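Local coordinates for malate Synthase (Haloferax volcanii, PDB 3OYZ), which catalyses the magnesium-dependent condensation of acetyl-CoA with glyoxylate, giving malate and free CoA in the second of the two glyoxylate-cycle steps from isocitrate to malate, at residues 351-354 and 355-359; 53-56 and 57-60; 390-393 and 394-398; 423-426 and 427-431. One frame throughout, in Å; residues are numbered along the deposited sequence.

Contact 1: residues 351-354 and 355-359; sequences EEFE and AAKEA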
loop_
_atom_site.group_PDB
_atom_site.type_symbol
_atom_site.label_atom_id
_atom_site.label_comp_id
_atom_site.label_asym_id
_atom_site.label_seq_id
_atom_site.Cartn_x
_atom_site.Cartn_y
_atom_site.Cartn_z
ATOM N N GLU A 351 -29.930 2.157 -16.541
ATOM C CA GLU A 351 -30.997 2.745 -17.383
ATOM C C GLU A 351 -31.722 3.900 -16.705
ATOM O O GLU A 351 -31.811 4.986 -17.284
ATOM C CB GLU A 351 -31.972 1.684 -17.883
ATOM C CG GLU A 351 -31.343 0.817 -18.982
ATOM C CD GLU A 351 -32.040 -0.523 -19.195
ATOM O OE1 GLU A 351 -31.613 -1.276 -20.090
ATOM O OE2 GLU A 351 -33.005 -0.872 -18.480
ATOM N N GLU A 352 -32.130 3.689 -15.453
ATOM C CA GLU A 352 -32.600 4.784 -14.594
ATOM C C GLU A 352 -31.644 5.984 -14.551
ATOM O O GLU A 352 -32.080 7.134 -14.673
ATOM C CB GLU A 352 -32.953 4.325 -13.166
ATOM C CG GLU A 352 -33.354 5.522 -12.273
ATOM C CD GLU A 352 -33.610 5.253 -10.787
ATOM O OE1 GLU A 352 -33.685 6.268 -10.050
ATOM O OE2 GLU A 352 -33.739 4.089 -10.334
ATOM N N PHE A 353 -30.342 5.753 -14.365
ATOM C CA PHE A 353 -29.405 6.884 -14.346
ATOM C C PHE A 353 -29.277 7.576 -15.711
ATOM O O PHE A 353 -29.256 8.815 -15.776
ATOM C CB PHE A 353 -27.998 6.540 -13.808
ATOM C CG PHE A 353 -27.012 7.632 -14.080
ATOM C CD1 PHE A 353 -26.949 8.739 -13.243
ATOM C CD2 PHE A 353 -26.275 7.625 -15.256
ATOM C CE1 PHE A 353 -26.104 9.788 -13.511
ATOM C CE2 PHE A 353 -25.423 8.657 -15.550
ATOM C CZ PHE A 353 -25.345 9.754 -14.684
ATOM N N GLU A 354 -29.113 6.756 -16.751
ATOM C CA GLU A 354 -29.044 7.095 -18.186
ATOM C C GLU A 354 -30.149 8.105 -18.584
ATOM O O GLU A 354 -29.846 9.181 -19.132
ATOM C CB GLU A 354 -29.152 5.756 -18.938
ATOM C CG GLU A 354 -28.749 5.593 -20.409
ATOM C CD GLU A 354 -28.789 4.112 -20.862
ATOM O OE1 GLU A 354 -29.874 3.477 -20.925
ATOM O OE2 GLU A 354 -27.717 3.534 -21.161
ATOM N N ALA A 355 -31.406 7.752 -18.286
ATOM C CA ALA A 355 -32.595 8.600 -18.433
ATOM C C ALA A 355 -32.509 9.943 -17.676
ATOM O O ALA A 355 -32.800 10.999 -18.251
ATOM C CB ALA A 355 -33.857 7.812 -18.038
ATOM N N ALA A 356 -32.105 9.928 -16.404
ATOM C CA ALA A 356 -31.915 11.168 -15.638
ATOM C C ALA A 356 -30.918 12.143 -16.285
ATOM O O ALA A 356 -31.203 13.343 -16.419
ATOM C CB ALA A 356 -31.543 10.869 -14.177
ATOM N N LYS A 357 -29.761 11.618 -16.699
ATOM C CA LYS A 357 -28.707 12.405 -17.365
ATOM C C LYS A 357 -29.211 12.987 -18.692
ATOM O O LYS A 357 -29.008 14.170 -18.970
ATOM C CB LYS A 357 -27.417 11.572 -17.550
ATOM C CG LYS A 357 -26.342 12.164 -18.465
ATOM C CD LYS A 357 -25.214 11.185 -18.751
ATOM C CE LYS A 357 -25.385 10.408 -20.061
ATOM N NZ LYS A 357 -24.132 9.662 -20.408
ATOM N N GLU A 358 -29.865 12.150 -19.496
ATOM C CA GLU A 358 -30.431 12.569 -20.775
ATOM C C GLU A 358 -31.466 13.691 -20.619
ATOM O O GLU A 358 -31.503 14.617 -21.436
ATOM C CB GLU A 358 -30.974 11.369 -21.552
ATOM C CG GLU A 358 -29.867 10.599 -22.289
ATOM C CD GLU A 358 -30.379 9.422 -23.112
ATOM O OE1 GLU A 358 -31.358 9.612 -23.866
ATOM O OE2 GLU A 358 -29.797 8.314 -23.002
ATOM N N ALA A 359 -32.236 13.649 -19.533
ATOM C CA ALA A 359 -33.094 14.765 -19.121
ATOM C C ALA A 359 -32.428 16.022 -18.525
ATOM O O ALA A 359 -33.144 16.871 -17.997
ATOM C CB ALA A 359 -34.174 14.249 -18.170
#

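Contact 2: residues 53-56 and 57-60; sequences ATAP and SMRD. With ACO (acetyl coenzyme *a), chain B.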
loop_
_atom_site.group_PDB
_atom_site.type_symbol
_atom_site.label_atom_id
_atom_site.label_comp_id
_atom_site.label_asym_id
_atom_site.label_seq_id
_atom_site.Cartn_x
_atom_site.Cartn_y
_atom_site.Cartn_z
ATOM N N ALA A 53 -20.749 16.578 -12.121
ATOM C CA ALA A 53 -21.973 17.089 -11.480
ATOM C C ALA A 53 -23.028 17.597 -12.456
ATOM O O ALA A 53 -24.205 17.695 -12.088
ATOM C CB ALA A 53 -21.622 18.190 -10.486
ATOM N N THR A 54 -22.607 17.849 -13.696
ATOM C CA THR A 54 -23.350 18.576 -14.722
ATOM C C THR A 54 -23.552 17.691 -15.945
ATOM O O THR A 54 -22.621 17.064 -16.473
ATOM C CB THR A 54 -22.662 19.890 -15.080
ATOM O OG1 THR A 54 -22.464 20.602 -13.857
ATOM C CG2 THR A 54 -23.509 20.728 -16.010
ATOM N N ALA A 55 -24.802 17.609 -16.403
ATOM C CA ALA A 55 -25.093 16.861 -17.618
ATOM C C ALA A 55 -24.294 17.452 -18.765
ATOM O O ALA A 55 -24.107 18.665 -18.817
ATOM C CB ALA A 55 -26.607 16.865 -17.903
ATOM N N PRO A 56 -23.803 16.615 -19.684
ATOM C CA PRO A 56 -23.018 17.131 -20.831
ATOM C C PRO A 56 -23.665 18.255 -21.696
ATOM O O PRO A 56 -23.038 19.293 -21.962
ATOM C CB PRO A 56 -22.735 15.882 -21.671
ATOM C CG PRO A 56 -22.904 14.712 -20.718
ATOM C CD PRO A 56 -23.867 15.142 -19.604
ATOM N N SER A 57 -24.939 18.078 -22.060
ATOM C CA SER A 57 -25.725 19.030 -22.894
ATOM C C SER A 57 -25.876 20.356 -22.164
ATOM O O SER A 57 -26.138 21.410 -22.765
ATOM C CB SER A 57 -27.109 18.441 -23.165
ATOM O OG SER A 57 -27.764 18.181 -21.926
ATOM N N MET A 58 -25.574 20.321 -20.862
ATOM C CA MET A 58 -25.674 21.492 -20.005
ATOM C C MET A 58 -24.396 22.253 -19.666
ATOM O O MET A 58 -24.448 23.242 -18.924
ATOM C CB MET A 58 -26.403 21.160 -18.702
ATOM C CG MET A 58 -27.851 20.693 -18.850
ATOM S SD MET A 58 -28.926 22.125 -19.203
ATOM C CE MET A 58 -28.432 22.746 -20.826
ATOM N N ARG A 59 -23.253 21.834 -20.214
ATOM C CA ARG A 59 -21.958 22.307 -19.708
ATOM C C ARG A 59 -21.556 23.625 -20.313
ATOM O O ARG A 59 -20.851 24.416 -19.692
ATOM C CB ARG A 59 -20.845 21.274 -19.999
ATOM C CG ARG A 59 -20.927 20.113 -18.992
ATOM C CD ARG A 59 -19.949 18.951 -19.406
ATOM N NE ARG A 59 -20.050 17.935 -18.361
ATOM C CZ ARG A 59 -19.775 16.651 -18.486
ATOM N NH1 ARG A 59 -19.258 16.210 -19.611
ATOM N NH2 ARG A 59 -19.948 15.840 -17.448
ATOM N N ASP A 60 -22.005 23.885 -21.537
ATOM C CA ASP A 60 -21.796 25.233 -22.050
ATOM C C ASP A 60 -22.540 26.313 -21.274
ATOM O O ASP A 60 -21.983 27.366 -20.957
ATOM C CB ASP A 60 -22.149 25.260 -23.534
ATOM C CG ASP A 60 -21.071 24.570 -24.374
ATOM O OD1 ASP A 60 -21.407 24.012 -25.436
ATOM O OD2 ASP A 60 -19.889 24.519 -23.953
HETATM N N1A ACO B . -24.551 22.431 -4.111
HETATM C C2A ACO B . -25.438 23.411 -3.852
HETATM N N3A ACO B . -26.600 23.145 -3.231
HETATM C C4A ACO B . -26.966 21.894 -2.848
HETATM C C5A ACO B . -26.010 20.799 -3.118
HETATM C C6A ACO B . -24.757 21.126 -3.825
HETATM N N6A ACO B . -23.930 20.081 -4.097
HETATM N N7A ACO B . -26.558 19.662 -2.670
HETATM C C8A ACO B . -27.776 19.985 -2.172
HETATM N N9A ACO B . -27.996 21.306 -2.230
HETATM C C1B ACO B . -29.245 21.963 -1.726
HETATM C C2B ACO B . -30.417 21.050 -2.059
HETATM O O2B ACO B . -30.857 21.333 -3.386
HETATM C C3B ACO B . -31.428 21.384 -0.980
HETATM O O3B ACO B . -31.974 22.624 -1.439
HETATM P P3B ACO B . -33.447 23.245 -1.040
HETATM O O7A ACO B . -32.993 24.291 -0.034
HETATM O O8A ACO B . -34.152 22.007 -0.523
HETATM O O9A ACO B . -34.065 23.771 -2.316
HETATM C C4B ACO B . -30.536 21.626 0.227
HETATM O O4B ACO B . -29.283 22.094 -0.293
HETATM C C5B ACO B . -30.266 20.339 0.997
HETATM O O5B ACO B . -30.119 19.298 0.028
HETATM P P1A ACO B . -30.114 17.746 0.432
HETATM O O1A ACO B . -31.422 17.222 0.931
HETATM O O2A ACO B . -28.991 17.631 1.422
HETATM O O3A ACO B . -29.736 16.849 -0.840
HETATM P P2A ACO B . -30.769 16.576 -2.034
HETATM O O4A ACO B . -31.309 17.960 -2.196
HETATM O O5A ACO B . -31.438 15.246 -1.753
HETATM O O6A ACO B . -29.878 16.222 -3.348
HETATM C CBP ACO B . -27.898 15.467 -4.597
HETATM C CCP ACO B . -28.829 15.242 -3.400
HETATM C CDP ACO B . -28.673 15.396 -5.912
HETATM C CEP ACO B . -26.895 14.321 -4.596
HETATM C CAP ACO B . -27.209 16.837 -4.562
HETATM O OAP ACO B . -26.722 16.956 -3.233
HETATM C C9P ACO B . -26.036 16.972 -5.512
HETATM O O9P ACO B . -26.234 17.056 -6.728
HETATM N N8P ACO B . -24.813 16.961 -4.956
HETATM C C7P ACO B . -23.641 17.102 -5.810
HETATM C C6P ACO B . -23.326 15.844 -6.634
HETATM C C5P ACO B . -21.949 16.091 -7.224
HETATM O O5P ACO B . -21.354 17.136 -6.968
HETATM N N4P ACO B . -21.450 15.094 -7.954
HETATM C C3P ACO B . -20.135 15.104 -8.572
HETATM C C2P ACO B . -19.016 15.035 -7.530
HETATM S S1P ACO B . -18.833 13.282 -7.384
HETATM C C ACO B . -17.923 12.697 -8.674
HETATM O O ACO B . -17.723 13.326 -9.695
HETATM C CH3 ACO B . -17.395 11.302 -8.541
#

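Contact 3: residues 390-393 and 394-398; sequences ATYQ and AAMTP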
loop_
_atom_site.group_PDB
_atom_site.type_symbol
_atom_site.label_atom_id
_atom_site.label_comp_id
_atom_site.label_asym_id
_atom_site.label_seq_id
_atom_site.Cartn_x
_atom_site.Cartn_y
_atom_site.Cartn_z
ATOM N N ALA A 390 -19.819 8.726 -13.478
ATOM C CA ALA A 390 -18.769 7.859 -12.899
ATOM C C ALA A 390 -19.404 6.617 -12.259
ATOM O O ALA A 390 -18.927 5.497 -12.396
ATOM C CB ALA A 390 -17.957 8.646 -11.874
ATOM N N THR A 391 -20.476 6.826 -11.504
ATOM C CA THR A 391 -21.129 5.733 -10.823
ATOM C C THR A 391 -21.656 4.736 -11.855
ATOM O O THR A 391 -21.602 3.503 -11.680
ATOM C CB THR A 391 -22.371 6.231 -10.004
ATOM O OG1 THR A 391 -22.092 7.486 -9.391
ATOM C CG2 THR A 391 -22.789 5.222 -8.950
ATOM N N TYR A 392 -22.278 5.297 -12.885
ATOM C CA TYR A 392 -22.712 4.500 -13.988
ATOM C C TYR A 392 -21.547 3.691 -14.577
ATOM O O TYR A 392 -21.654 2.476 -14.790
ATOM C CB TYR A 392 -23.256 5.498 -15.021
ATOM C CG TYR A 392 -23.602 4.845 -16.309
ATOM C CD1 TYR A 392 -24.752 4.077 -16.413
ATOM C CD2 TYR A 392 -22.806 5.002 -17.435
ATOM C CE1 TYR A 392 -25.099 3.474 -17.592
ATOM C CE2 TYR A 392 -23.126 4.361 -18.626
ATOM C CZ TYR A 392 -24.283 3.606 -18.691
ATOM O OH TYR A 392 -24.669 2.983 -19.853
ATOM N N GLN A 393 -20.438 4.357 -14.934
ATOM C CA GLN A 393 -19.303 3.635 -15.536
ATOM C C GLN A 393 -18.811 2.530 -14.586
ATOM O O GLN A 393 -18.610 1.349 -14.975
ATOM C CB GLN A 393 -18.191 4.684 -15.809
ATOM C CG GLN A 393 -18.513 5.643 -16.933
ATOM C CD GLN A 393 -18.796 4.891 -18.239
ATOM O OE1 GLN A 393 -18.274 3.793 -18.485
ATOM N NE2 GLN A 393 -19.665 5.466 -19.074
ATOM N N ALA A 394 -18.661 2.874 -13.305
ATOM C CA ALA A 394 -18.213 1.857 -12.330
ATOM C C ALA A 394 -19.122 0.662 -12.152
ATOM O O ALA A 394 -18.645 -0.464 -11.939
ATOM C CB ALA A 394 -17.899 2.467 -10.936
ATOM N N ALA A 395 -20.437 0.909 -12.179
ATOM C CA ALA A 395 -21.426 -0.184 -12.032
ATOM C C ALA A 395 -21.358 -1.194 -13.179
ATOM O O ALA A 395 -21.827 -2.299 -13.034
ATOM C CB ALA A 395 -22.882 0.374 -11.989
ATOM N N MET A 396 -20.859 -0.805 -14.348
ATOM C CA MET A 396 -20.914 -1.633 -15.553
ATOM C C MET A 396 -19.931 -2.808 -15.489
ATOM O O MET A 396 -20.048 -3.759 -16.254
ATOM C CB MET A 396 -20.569 -0.756 -16.748
ATOM C CG MET A 396 -20.932 -1.407 -18.076
ATOM S SD MET A 396 -20.728 -0.184 -19.370
ATOM C CE MET A 396 -20.938 1.382 -18.508
ATOM N N THR A 397 -18.931 -2.761 -14.604
ATOM C CA THR A 397 -17.919 -3.844 -14.608
ATOM C C THR A 397 -18.420 -5.275 -14.550
ATOM O O THR A 397 -17.991 -6.083 -15.361
ATOM C CB THR A 397 -16.808 -3.591 -13.552
ATOM O OG1 THR A 397 -16.212 -2.359 -13.951
ATOM C CG2 THR A 397 -15.764 -4.707 -13.538
ATOM N N PRO A 398 -19.329 -5.609 -13.617
ATOM C CA PRO A 398 -19.828 -6.990 -13.602
ATOM C C PRO A 398 -20.526 -7.390 -14.908
ATOM O O PRO A 398 -20.389 -8.538 -15.318
ATOM C CB PRO A 398 -20.757 -7.050 -12.389
ATOM C CG PRO A 398 -20.873 -5.672 -11.851
ATOM C CD PRO A 398 -19.850 -4.773 -12.512
#

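Contact 4: residues 423-426 and 427-431; sequences GVVE and RAMEV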
loop_
_atom_site.group_PDB
_atom_site.type_symbol
_atom_site.label_atom_id
_atom_site.label_comp_id
_atom_site.label_asym_id
_atom_site.label_seq_id
_atom_site.Cartn_x
_atom_site.Cartn_y
_atom_site.Cartn_z
ATOM N N GLY A 423 -33.382 -14.874 -21.232
ATOM C CA GLY A 423 -33.905 -13.521 -21.357
ATOM C C GLY A 423 -32.997 -12.531 -20.653
ATOM O O GLY A 423 -32.658 -11.495 -21.228
ATOM N N VAL A 424 -32.636 -12.835 -19.408
ATOM C CA VAL A 424 -31.649 -12.040 -18.658
ATOM C C VAL A 424 -30.330 -11.940 -19.437
ATOM O O VAL A 424 -29.770 -10.841 -19.566
ATOM C CB VAL A 424 -31.371 -12.593 -17.240
ATOM C CG1 VAL A 424 -30.365 -11.693 -16.496
ATOM C CG2 VAL A 424 -32.665 -12.768 -16.454
ATOM N N VAL A 425 -29.907 -13.062 -20.019
ATOM C CA VAL A 425 -28.715 -13.111 -20.843
ATOM C C VAL A 425 -28.737 -12.129 -21.997
ATOM O O VAL A 425 -27.729 -11.452 -22.231
ATOM C CB VAL A 425 -28.370 -14.530 -21.329
ATOM C CG1 VAL A 425 -27.226 -14.520 -22.335
ATOM C CG2 VAL A 425 -28.019 -15.427 -20.166
ATOM N N GLU A 426 -29.852 -12.053 -22.729
ATOM C CA GLU A 426 -29.850 -11.330 -24.003
ATOM C C GLU A 426 -29.970 -9.862 -23.663
ATOM O O GLU A 426 -29.438 -9.016 -24.381
ATOM C CB GLU A 426 -30.945 -11.786 -24.978
ATOM C CG GLU A 426 -30.674 -13.134 -25.695
ATOM C CD GLU A 426 -29.206 -13.372 -26.140
ATOM O OE1 GLU A 426 -28.557 -12.464 -26.729
ATOM O OE2 GLU A 426 -28.695 -14.503 -25.912
ATOM N N ARG A 427 -30.578 -9.572 -22.519
ATOM C CA ARG A 427 -30.577 -8.195 -22.014
ATOM C C ARG A 427 -29.180 -7.647 -21.658
ATOM O O ARG A 427 -28.874 -6.508 -22.024
ATOM C CB ARG A 427 -31.514 -8.069 -20.812
ATOM C CG ARG A 427 -31.934 -6.639 -20.547
ATOM C CD ARG A 427 -33.273 -6.611 -19.851
ATOM N NE ARG A 427 -33.213 -6.255 -18.439
ATOM C CZ ARG A 427 -33.136 -5.011 -17.968
ATOM N NH1 ARG A 427 -33.049 -3.977 -18.799
ATOM N NH2 ARG A 427 -33.136 -4.809 -16.656
ATOM N N ALA A 428 -28.376 -8.451 -20.951
ATOM C CA ALA A 428 -26.993 -8.147 -20.524
ATOM C C ALA A 428 -26.139 -7.905 -21.747
ATOM O O ALA A 428 -25.460 -6.882 -21.848
ATOM C CB ALA A 428 -26.392 -9.303 -19.751
ATOM N N MET A 429 -26.228 -8.839 -22.691
ATOM C CA MET A 429 -25.533 -8.678 -23.950
ATOM C C MET A 429 -25.877 -7.416 -24.710
ATOM O O MET A 429 -25.114 -7.099 -25.605
ATOM C CB MET A 429 -25.649 -9.898 -24.862
ATOM C CG MET A 429 -25.111 -11.174 -24.261
ATOM S SD MET A 429 -23.451 -10.887 -23.575
ATOM C CE MET A 429 -22.367 -10.890 -24.988
ATOM N N GLU A 430 -26.906 -6.659 -24.326
ATOM C CA GLU A 430 -27.246 -5.414 -25.020
ATOM C C GLU A 430 -26.590 -4.144 -24.493
ATOM O O GLU A 430 -26.373 -3.216 -25.271
ATOM C CB GLU A 430 -28.753 -5.121 -24.988
ATOM C CG GLU A 430 -29.684 -6.212 -25.493
ATOM C CD GLU A 430 -29.884 -6.207 -26.997
ATOM O OE1 GLU A 430 -28.884 -6.015 -27.731
ATOM O OE2 GLU A 430 -31.043 -6.411 -27.422
ATOM N N VAL A 431 -26.334 -4.078 -23.189
ATOM C CA VAL A 431 -25.861 -2.868 -22.511
ATOM C C VAL A 431 -24.646 -2.225 -23.190
ATOM O O VAL A 431 -23.810 -2.954 -23.717
ATOM C CB VAL A 431 -25.489 -3.226 -21.061
ATOM C CG1 VAL A 431 -24.951 -2.035 -20.288
ATOM C CG2 VAL A 431 -26.674 -3.836 -20.361
#

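Contact 1: residues 351-354 and 355-359
Phe-353 and Lys-357 meet one turn apart on the alpha-helix 343-358, which packs beside the active site of this TIM-barrel enzyme. Both side chains leave the backbone with CG anti to N (chi1 168° in each), yet they do not run parallel: the lysine chain crosses the end of the ring obliquely. Lys-357 CB lies 4.0 Å from Phe-353 CZ, and Lys-357 CD comes within 4.1 Å of Phe-353 CE2. A bend at chi3 (95°) then carries Lys-357 NZ off to a salt bridge with Glu-389, while the buried ring packs on Glu-389 and Met-366 and approaches Asp-388, the predicted proton acceptor.

On the more exposed side, Glu-354 and Glu-358 lie side by side and point the same way. Their carboxylate planes are turned 45° against each other, and the like charges are held apart without contact, Glu-354 OE1 staying 5.3 Å from Glu-358 OE2. What touches is aliphatic against acid, Glu-354 CG against Glu-358 OE2 at 3.9 Å. Beneath them the regular helical ladder continues, Ala-355 N to Glu-351 O at 3.0 Å. Ala-356 N, Lys-357 N and Glu-358 N follow, donating to Glu-352 O, Phe-353 O and Glu-354 O; the Glu-354 O atom also has Glu-358 CG resting 3.5 Å away.

Contact 2: residues 53-56 and 57-60
Arg-59 folds back over the residues that precede it, laying one face of its guanidinium against Pro-56, whose CA sits 3.7 Å above the plane and offset toward the rim. The chain is extended from CG to NE, with Arg-59 CD 3.8 Å from Pro-56 CA, and Arg-59 NH2 ends 3.1 Å from Thr-54 O. Beside it, Thr-54 turns its methyl CG2 onto Met-58 CB at 4.0 Å, the two side chains crossing at about a right angle; Met-58 CG in turn rests on the Ala-55 methyl.

Two backbone bonds shape the 3-10 turn that leads into helix 59-73: Met-58 N to Ala-55 O at 3.0 Å and Arg-59 N to Pro-56 O at 3.1 Å, each spanning three residues, with the donor well above the carbonyl plane. Farther out, Thr-54 OG1 is held by Asp-49 O and Thr-19 N. Arg-59 NH2 makes a weak bond to Glu-51 O and a long, weak ion pair with Asp-52, a magnesium-binding residue. A leucine in place of Arg-59 would probably leave the Asp-52 carboxylate without this distant positive mate and the Pro-56 backbone without its flat cover.

At the other end, Ala-53 CB lies 3.7 Å from O5P of the bound acetyl-CoA. The whole is a strand-to-helix loop following barrel strand 45-49, in the place where TIM barrels characteristically build their active sites.

Contact 3: residues 390-393 and 394-398
The short helix 389-395 follows directly on Asp-388, the predicted proton acceptor, and Tyr-392 of this helix meets Met-396, which follows it on the way to helix 397-408. Its first turn lines the active site: the Ala-390 methyl touches the bound pyruvate and packs on Asp-192, a magnesium ligand. Thr-391 OG1 is hydrogen-bonded to Asp-388 N, a second-shell bond that is likely to steady the backbone of the presumed catalytic residue.

Within the helix, Ala-394 N donates to Ala-390 O at 2.8 Å and Ala-395 N to Thr-391 O at 2.9 Å. The pattern changes at Met-396. Met-396 N makes only a weak bond to Tyr-392 O, at 3.4 Å, and a better one of 3.2 Å to Gln-393 O, approaching that oxygen from well above its carbonyl plane. The spacing thus changes from four residues to three as the chain passes from one helix toward the next. Just beyond, Thr-397 and Pro-398 pack on Leu-254 and Pro-273 of a neighbouring subunit.

Tyr-392 packs on helix 343-358 through Met-350 and Glu-354. Gln-393 bends at chi2 and lies alongside Met-396, its NE2 held by Glu-389 OE2. In Met-396 the first torsion (chi1 -165°) places CG beside the carbonyl carbon, and a turn at chi3 (-25°) folds the terminal methyl back onto Tyr-392 and Gln-393. There, Met-396 CE sits 3.7 Å from Tyr-392 CE2 and 3.6 Å from Gln-393 OE1.

Contact 4: residues 423-426 and 427-431
Val-425, in the last modelled helix of the chain, 422-428, meets Met-429 one turn on, where the helix runs out into a type I beta turn. The helical bonds are regular until then: Arg-427 N donates to Gly-423 O at 3.1 Å, Ala-428 N to Val-424 O at the same length, and Met-429 N to Val-425 O at 3.0 Å. Gly-423 O takes a second, weak bond from Glu-426 N.

After Met-429 the donors turn to nearer carbonyls. Glu-430 N reaches Arg-427 O at 3.0 Å, and Val-431 N closes the beta turn on Ala-428 O at 3.2 Å. Gln-403 of helix 397-408 completes this end: its NE2 bonds to both Ala-428 O and Val-431 O, so the oxygen of Ala-428 serves two donors.

All three guanidinium nitrogens of Arg-427 are paired with acids spaced along helix 343-358: NE with Asp-344, NH2 with Asp-348 and NH1 with Glu-351. A chi1 of -160° turns the arginine chain away from its own backbone N, and a bend at chi3 (107°) brings the group across to that helix. The cation probably eases the mutual repulsion of the three carboxylates, and the three salt bridges are likely to fix its rotation.

The opposite chemistry is found at Met-429, which packs on Phe-402 and Tyr-406. Met-429 CG lies 4.4 Å from Val-425 CG1 and only 3.3 Å from Val-425 O.

Overall arrangement
Contact 1 is a surface contact, whereas contacts 2, 3 and 4 are partly buried. Contacts 2 and 3 border the active site, their nearest atoms about 8 Å apart, and contact 1 joins them: Lys-357 CG packs on Pro-56 CD at 4.0 Å, and Phe-353 CD2 on Tyr-392 CB at 3.7 Å. Contact 1 lies on helix 343-358; contacts 3 and 4 both pack against that helix, contact 3 through Tyr-392 and Met-396, contact 4 largely by salt bridges. Ligands are neighbours of contacts 2 and 3, while contact 1 combines surface acids with a buried ring near Asp-388, and outlying contact 4 sets charge pairs against an apolar side.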